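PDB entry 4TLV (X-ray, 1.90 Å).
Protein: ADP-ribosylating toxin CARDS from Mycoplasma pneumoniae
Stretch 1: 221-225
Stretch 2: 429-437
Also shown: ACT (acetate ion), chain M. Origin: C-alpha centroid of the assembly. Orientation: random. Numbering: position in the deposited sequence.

Stretch 1, residues 221-225: SEGTS
Stretch 2 429-437: AQFVTMRAA

How does stretch 2 begin? Residues 429-431 form a 3-10 segment whose first amide, Ala429 N, donates to acetate O at 2.9 Å. Gln430 (chi1 p, chi2 t) directs its CB toward stretch 1, 3.5 Å from Glu222 OE2, while the CA-to-CB bond of Phe431 (chi1 t) points away.

What receives the Glu222 carboxylate? Its m, t side chain (chi3 -58°) reaches Thr433, whose OG1 lies 2.6 Å from Glu222 OE1 and 2.7 Å from Gln430 O; the hydroxyl's one proton could serve either oxygen. Thr433 is extended (phi/psi -131/160) with chi1 p, and its N donates to Gln430 O at 3.1 Å. The CA-to-CB bond of Met434 (-98/112) points away.

How does Arg435 meet the same glutamate? With phi/psi -91/165, its CA-to-CB bond points sideways, CB 3.7 Å from Glu222 CB and the pair's CA atoms 4.9 Å apart. Its side chain is p, t, p (chi4 177°). A water oxygen accepts from Arg435 NE at 2.7 Å and lies 2.8 Å from Glu222 OE2, one of several acceptors within its reach.

Where do the backbones meet? Ala436 N donates to Glu222 O at 3.0 Å, nearly straight at 168°. That carbonyl belongs to a type I' turn, Ser221 to Thr224 (chi1 m), with Glu222 at 54/36 and Gly223 at 83/0, closed by Thr224 N to Ser221 O at 3.0 Å. Thr224 CA and Ala436 CA are 4.6 Å apart. An ideal CB on Gly223 would sit tightly, 3.5 Å from Ala436 CB.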

ATOM      1  N   SER A 221       5.877  12.209 -10.552  1.00 10.39           N
ATOM      2  CA  SER A 221       7.328  12.125 -10.363  1.00 11.26           C
ATOM      3  C   SER A 221       7.801  10.757  -9.901  1.00 11.22           C
ATOM      4  O   SER A 221       7.051   9.998  -9.288  1.00 11.98           O
ATOM      5  CB  SER A 221       7.865  13.206  -9.416  1.00 14.18           C
ATOM      6  OG  SER A 221       7.399  14.491  -9.787  1.00 14.60           O
ATOM      7  N   GLU A 222       9.050  10.456 -10.236  1.00 11.13           N
ATOM      8  CA  GLU A 222       9.692   9.206  -9.864  1.00 10.20           C
ATOM      9  C   GLU A 222       8.888   7.980 -10.280  1.00 10.93           C
ATOM     10  O   GLU A 222       8.867   6.967  -9.582  1.00 10.46           O
ATOM     11  CB  GLU A 222      10.000   9.187  -8.374  1.00 12.08           C
ATOM     12  CG  GLU A 222      11.131  10.136  -8.041  1.00 15.04           C
ATOM     13  CD  GLU A 222      11.435  10.170  -6.567  1.00 15.47           C
ATOM     14  OE1 GLU A 222      10.514  10.482  -5.777  1.00 15.12           O
ATOM     15  OE2 GLU A 222      12.593   9.879  -6.219  1.00 17.96           O
ATOM     16  N   GLY A 223       8.254   8.083 -11.439  1.00 10.85           N
ATOM     17  CA  GLY A 223       7.559   6.944 -12.024  1.00 10.18           C
ATOM     18  C   GLY A 223       6.159   6.732 -11.479  1.00  9.80           C
ATOM     19  O   GLY A 223       5.460   5.800 -11.894  1.00 10.44           O
ATOM     20  N   THR A 224       5.750   7.588 -10.556  1.00  9.32           N
ATOM     21  CA  THR A 224       4.506   7.389  -9.813  1.00  9.94           C
ATOM     22  C   THR A 224       3.291   7.866 -10.602  1.00 11.57           C
ATOM     23  O   THR A 224       3.316   8.950 -11.169  1.00 13.10           O
ATOM     24  CB  THR A 224       4.577   8.124  -8.449  1.00 11.54           C
ATOM     25  OG1 THR A 224       5.722   7.649  -7.742  1.00 10.59           O
ATOM     26  CG2 THR A 224       3.332   7.878  -7.607  1.00  9.07           C
ATOM     27  N   SER A 225       2.249   7.034 -10.655  1.00 12.41           N
ATOM     28  CA  SER A 225       0.981   7.389 -11.291  1.00 13.26           C
ATOM     29  C   SER A 225      -0.016   7.850 -10.237  1.00 10.83           C
ATOM     30  O   SER A 225      -0.066   7.279  -9.152  1.00 11.76           O
ATOM     31  CB  SER A 225       0.378   6.157 -11.989  1.00 12.30           C
ATOM     32  OG  SER A 225       1.315   5.530 -12.835  1.00 14.75           O
ATOM     33  N   ALA A 429      18.973  14.183  -2.701  1.00 14.25           N
ATOM     34  CA  ALA A 429      17.702  14.760  -2.270  1.00 14.80           C
ATOM     35  C   ALA A 429      16.508  13.838  -2.515  1.00 13.38           C
ATOM     36  O   ALA A 429      15.536  13.855  -1.754  1.00 11.46           O
ATOM     37  CB  ALA A 429      17.471  16.116  -2.961  1.00 13.97           C
ATOM     38  N   GLN A 430      16.563  13.040  -3.579  1.00  9.88           N
ATOM     39  CA  GLN A 430      15.375  12.251  -3.921  1.00 15.27           C
ATOM     40  C   GLN A 430      15.106  11.123  -2.928  1.00 12.23           C
ATOM     41  O   GLN A 430      13.997  10.610  -2.860  1.00 11.94           O
ATOM     42  CB  GLN A 430      15.416  11.726  -5.362  1.00 10.18           C
ATOM     43  CG  GLN A 430      16.388  10.586  -5.587  1.00 14.46           C
ATOM     44  CD  GLN A 430      16.359  10.138  -7.024  1.00 17.87           C
ATOM     45  OE1 GLN A 430      15.951   8.898  -7.249  1.00 14.48           O
ATOM     46  NE2 GLN A 430      16.677  10.919  -7.934  1.00 14.12           N
ATOM     47  N   PHE A 431      16.097  10.757  -2.123  1.00 12.66           N
ATOM     48  CA  PHE A 431      15.832   9.725  -1.131  1.00 14.54           C
ATOM     49  C   PHE A 431      14.643  10.072  -0.238  1.00 12.99           C
ATOM     50  O   PHE A 431      13.828   9.208   0.096  1.00 13.61           O
ATOM     51  CB  PHE A 431      17.045   9.392  -0.250  1.00  9.83           C
ATOM     52  CG  PHE A 431      16.748   8.296   0.723  1.00 10.68           C
ATOM     53  CD1 PHE A 431      16.570   7.005   0.275  1.00 13.52           C
ATOM     54  CD2 PHE A 431      16.568   8.563   2.071  1.00 12.13           C
ATOM     55  CE1 PHE A 431      16.252   5.981   1.170  1.00 11.55           C
ATOM     56  CE2 PHE A 431      16.266   7.547   2.952  1.00 15.39           C
ATOM     57  CZ  PHE A 431      16.101   6.256   2.492  1.00 12.55           C
ATOM     58  N   VAL A 432      14.523  11.343   0.145  1.00 12.47           N
ATOM     59  CA  VAL A 432      13.476  11.738   1.077  1.00 12.23           C
ATOM     60  C   VAL A 432      12.149  12.084   0.390  1.00 11.69           C
ATOM     61  O   VAL A 432      11.361  12.891   0.897  1.00 12.53           O
ATOM     62  CB  VAL A 432      13.950  12.870   2.018  1.00 14.07           C
ATOM     63  CG1 VAL A 432      15.154  12.378   2.840  1.00 13.75           C
ATOM     64  CG2 VAL A 432      14.304  14.118   1.222  1.00 13.39           C
ATOM     65  N   THR A 433      11.905  11.434  -0.749  1.00  9.81           N
ATOM     66  CA  THR A 433      10.644  11.510  -1.465  1.00  9.77           C
ATOM     67  C   THR A 433      10.204  10.080  -1.793  1.00 11.55           C
ATOM     68  O   THR A 433      11.013   9.176  -1.807  1.00 11.72           O
ATOM     69  CB  THR A 433      10.784  12.301  -2.780  1.00 11.23           C
ATOM     70  OG1 THR A 433      11.641  11.594  -3.672  1.00 13.26           O
ATOM     71  CG2 THR A 433      11.386  13.698  -2.505  1.00 11.94           C
ATOM     72  N   MET A 434       8.924   9.880  -2.068  1.00 11.55           N
ATOM     73  CA  MET A 434       8.405   8.533  -2.262  1.00 10.22           C
ATOM     74  C   MET A 434       8.302   8.177  -3.744  1.00 10.02           C
ATOM     75  O   MET A 434       7.481   8.732  -4.466  1.00 12.28           O
ATOM     76  CB  MET A 434       7.044   8.395  -1.555  1.00 11.28           C
ATOM     77  CG  MET A 434       7.151   8.355  -0.045  1.00 14.45           C
ATOM     78  SD  MET A 434       5.548   8.547   0.743  1.00 19.92           S
ATOM     79  CE  MET A 434       5.476  10.298   0.911  1.00 18.44           C
ATOM     80  N   ARG A 435       9.136   7.238  -4.185  1.00  8.62           N
ATOM     81  CA  ARG A 435       9.204   6.859  -5.592  1.00 10.36           C
ATOM     82  C   ARG A 435       8.228   5.712  -5.847  1.00 12.13           C
ATOM     83  O   ARG A 435       7.735   5.083  -4.907  1.00  8.97           O
ATOM     84  CB  ARG A 435      10.621   6.405  -5.962  1.00 10.15           C
ATOM     85  CG  ARG A 435      11.040   5.049  -5.363  1.00 11.70           C
ATOM     86  CD  ARG A 435      12.283   4.436  -6.100  1.00 11.61           C
ATOM     87  NE  ARG A 435      13.443   5.334  -6.017  1.00 16.49           N
ATOM     88  CZ  ARG A 435      14.657   5.065  -6.499  1.00 20.02           C
ATOM     89  NH1 ARG A 435      14.895   3.902  -7.082  1.00 12.09           N
ATOM     90  NH2 ARG A 435      15.641   5.961  -6.362  1.00 19.63           N
ATOM     91  N   ALA A 436       7.945   5.449  -7.117  1.00 10.88           N
ATOM     92  CA  ALA A 436       7.074   4.336  -7.477  1.00 13.65           C
ATOM     93  C   ALA A 436       7.642   3.014  -6.941  1.00 12.85           C
ATOM     94  O   ALA A 436       8.852   2.828  -6.864  1.00 11.90           O
ATOM     95  CB  ALA A 436       6.868   4.280  -9.008  1.00 10.84           C
ATOM     96  N   ALA A 437       6.752   2.107  -6.566  1.00 11.63           N
ATOM     97  CA  ALA A 437       7.134   0.836  -5.975  1.00 13.39           C
ATOM     98  C   ALA A 437       7.595  -0.160  -7.031  1.00 13.67           C
ATOM     99  O   ALA A 437       7.232  -0.042  -8.194  1.00 15.18           O
ATOM    100  CB  ALA A 437       5.954   0.264  -5.194  1.00 10.84           C
TER
HETATM  101  C   ACT M 607      21.798  16.509  -4.132  0.94 26.10           C
HETATM  102  O   ACT M 607      20.834  15.727  -4.319  0.94 20.83           O
HETATM  103  OXT ACT M 607      22.383  16.941  -5.153  0.94 25.76           O
HETATM  104  CH3 ACT M 607      22.230  16.916  -2.755  0.94 26.09           C
HETATM  105  O   HOH W   1      13.746   7.761  -4.888  1.00 18.27           O